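Local coordinates for protein fusarinine C esterase sidJ (Aspergillus fumigatus, PDB 6GUP) that hydrolyses the ester bonds of the fungal siderophore fusarinine C, releasing fusarinine and iron, but does not cleave triacetylfusarinine C, at residues T25-T30 against S68-T73. Residues are numbered along the deposited sequence; the frame is centred on the assembly and turned at random.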
loop_
_atom_site.group_PDB
_atom_site.type_symbol
_atom_site.label_atom_id
_atom_site.label_comp_id
_atom_site.label_asym_id
_atom_site.label_seq_id
_atom_site.Cartn_x
_atom_site.Cartn_y
_atom_site.Cartn_z
ATOM N N THR A 25 -4.525 -8.180 4.517
ATOM C CA THR A 25 -5.036 -8.983 3.410
ATOM C C THR A 25 -6.557 -8.818 3.334
ATOM O O THR A 25 -7.245 -8.901 4.356
ATOM C CB THR A 25 -4.610 -10.473 3.508
ATOM O OG1 THR A 25 -5.145 -11.207 2.398
ATOM C CG2 THR A 25 -5.073 -11.128 4.808
ATOM N N PHE A 26 -7.058 -8.546 2.128
ATOM C CA PHE A 26 -8.485 -8.314 1.894
ATOM C C PHE A 26 -9.141 -9.567 1.319
ATOM O O PHE A 26 -8.764 -10.027 0.242
ATOM C CB PHE A 26 -8.692 -7.132 0.943
ATOM C CG PHE A 26 -10.124 -6.936 0.525
ATOM C CD1 PHE A 26 -11.065 -6.438 1.422
ATOM C CD2 PHE A 26 -10.538 -7.260 -0.764
ATOM C CE1 PHE A 26 -12.389 -6.263 1.036
ATOM C CE2 PHE A 26 -11.859 -7.085 -1.153
ATOM C CZ PHE A 26 -12.784 -6.586 -0.252
ATOM N N GLU A 27 -10.133 -10.089 2.039
ATOM C CA GLU A 27 -10.893 -11.266 1.618
ATOM C C GLU A 27 -12.159 -10.815 0.904
ATOM O O GLU A 27 -12.946 -10.067 1.475
ATOM C CB GLU A 27 -11.273 -12.105 2.839
ATOM C CG GLU A 27 -11.978 -13.419 2.518
ATOM C CD GLU A 27 -12.378 -14.209 3.752
ATOM O OE1 GLU A 27 -12.360 -13.656 4.874
ATOM O OE2 GLU A 27 -12.721 -15.400 3.598
ATOM N N TYR A 28 -12.367 -11.293 -0.321
ATOM C CA TYR A 28 -13.569 -10.967 -1.093
ATOM C C TYR A 28 -14.667 -11.915 -0.647
ATOM O O TYR A 28 -14.503 -13.133 -0.738
ATOM C CB TYR A 28 -13.338 -11.142 -2.598
ATOM C CG TYR A 28 -12.385 -10.142 -3.216
ATOM C CD1 TYR A 28 -11.018 -10.190 -2.943
ATOM C CD2 TYR A 28 -12.843 -9.158 -4.094
ATOM C CE1 TYR A 28 -10.139 -9.284 -3.513
ATOM C CE2 TYR A 28 -11.966 -8.246 -4.668
ATOM C CZ TYR A 28 -10.618 -8.312 -4.372
ATOM O OH TYR A 28 -9.749 -7.408 -4.939
ATOM N N THR A 29 -15.777 -11.366 -0.162
ATOM C CA THR A 29 -16.904 -12.189 0.276
ATOM C C THR A 29 -18.191 -11.377 0.365
ATOM O O THR A 29 -18.196 -10.254 0.879
ATOM C CB THR A 29 -16.620 -12.906 1.622
ATOM O OG1 THR A 29 -17.768 -13.670 2.019
ATOM C CG2 THR A 29 -16.256 -11.920 2.734
ATOM N N THR A 30 -19.268 -11.959 -0.157
ATOM C CA THR A 30 -20.600 -11.368 -0.095
ATOM C C THR A 30 -21.595 -12.187 0.734
ATOM O O THR A 30 -22.711 -11.711 0.961
ATOM C CB THR A 30 -21.194 -11.199 -1.511
ATOM O OG1 THR A 30 -21.352 -12.483 -2.130
ATOM C CG2 THR A 30 -20.295 -10.331 -2.379
ATOM N N SER A 68 -12.624 -18.817 -1.156
ATOM C CA SER A 68 -12.675 -17.360 -1.005
ATOM C C SER A 68 -11.353 -16.757 -1.482
ATOM O O SER A 68 -10.281 -17.317 -1.240
ATOM C CB SER A 68 -12.970 -16.959 0.444
ATOM O OG SER A 68 -11.855 -17.173 1.288
ATOM N N LEU A 69 -11.449 -15.616 -2.159
ATOM C CA LEU A 69 -10.296 -14.942 -2.754
ATOM C C LEU A 69 -9.688 -13.957 -1.759
ATOM O O LEU A 69 -10.413 -13.184 -1.134
ATOM C CB LEU A 69 -10.733 -14.199 -4.021
ATOM C CG LEU A 69 -9.699 -13.373 -4.795
ATOM C CD1 LEU A 69 -8.595 -14.251 -5.358
ATOM C CD2 LEU A 69 -10.389 -12.607 -5.911
ATOM N N PHE A 70 -8.361 -13.995 -1.624
ATOM C CA PHE A 70 -7.602 -13.015 -0.842
ATOM C C PHE A 70 -6.628 -12.261 -1.738
ATOM O O PHE A 70 -6.057 -12.836 -2.666
ATOM C CB PHE A 70 -6.779 -13.700 0.249
ATOM C CG PHE A 70 -7.591 -14.260 1.377
ATOM C CD1 PHE A 70 -8.232 -15.485 1.243
ATOM C CD2 PHE A 70 -7.687 -13.584 2.589
ATOM C CE1 PHE A 70 -8.971 -16.018 2.289
ATOM C CE2 PHE A 70 -8.422 -14.113 3.641
ATOM C CZ PHE A 70 -9.069 -15.329 3.489
ATOM N N THR A 71 -6.447 -10.976 -1.445
ATOM C CA THR A 71 -5.335 -10.178 -1.968
ATOM C C THR A 71 -4.617 -9.587 -0.760
ATOM O O THR A 71 -5.183 -9.572 0.333
ATOM C CB THR A 71 -5.824 -9.049 -2.891
ATOM O OG1 THR A 71 -6.763 -8.221 -2.191
ATOM C CG2 THR A 71 -6.488 -9.622 -4.133
ATOM N N LEU A 72 -3.384 -9.111 -0.940
ATOM C CA LEU A 72 -2.597 -8.617 0.199
ATOM C C LEU A 72 -1.621 -7.496 -0.127
ATOM O O LEU A 72 -1.272 -7.266 -1.288
ATOM C CB LEU A 72 -1.840 -9.770 0.878
ATOM C CG LEU A 72 -0.469 -10.203 0.334
ATOM C CD1 LEU A 72 0.120 -11.295 1.212
ATOM C CD2 LEU A 72 -0.560 -10.661 -1.112
ATOM N N THR A 73 -1.191 -6.816 0.936
ATOM C CA THR A 73 -0.102 -5.851 0.884
ATOM C C THR A 73 1.172 -6.497 1.406
ATOM O O THR A 73 1.133 -7.336 2.311
ATOM C CB THR A 73 -0.395 -4.602 1.739
ATOM O OG1 THR A 73 -0.606 -4.980 3.107
ATOM C CG2 THR A 73 -1.617 -3.867 1.216
HETATM O O HOH W 1 -14.131 -14.621 -2.944
#
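The carbonyl oxygen of T71 takes two donors from opposite faces of its plane: T25 OG1 lies 2.6 Å from T71 O, well above the carbonyl plane, and F26 N lies 2.8 Å from T71 O. With OG1 anti to its own backbone N (chi1 180°), T25 brings the hydroxyl to that oxygen and to the edge of the F70 ring. T71 N returns a bond to F26 O, completing the hydrogen-bonded pair. Further along, Y28 N donates nearly straight to L69 O at 2.8 Å, while the reciprocal link runs through a water that accepts from L69 N and donates to Y28 O. Strands 24-28 and 67-72 thus run antiparallel; 24-28, bonded on its other edge to 12-18, is the strand that runs against the others in the central sheet of this alpha/beta-hydrolase, whereas 67-72 continues into the parallel strands beside 37-42. On the face covered by helix 86-108, the extended E27 side chain lies alongside F70, its CG over the ring face, 3.9 Å from the F70 centroid. The carboxylate is turned only 18° from the ring plane. S68 OG donates to E27 OE2 on the anti side at 3.0 Å and is also bonded to K104, whose charge probably helps stabilise the buried carboxylate; H17 bonds E27 OE1. On the other face, beneath helix 55-61, the Y28 ring is sandwiched between F26 CE2 over its centre and L69 CD2, 4.1 Å from the Y28 centroid. T71 CG2 meets the edge of the same ring at Y28 CE1, and buried T71 OG1, near the edge of the F26 ring, has no hydrogen-bond partner.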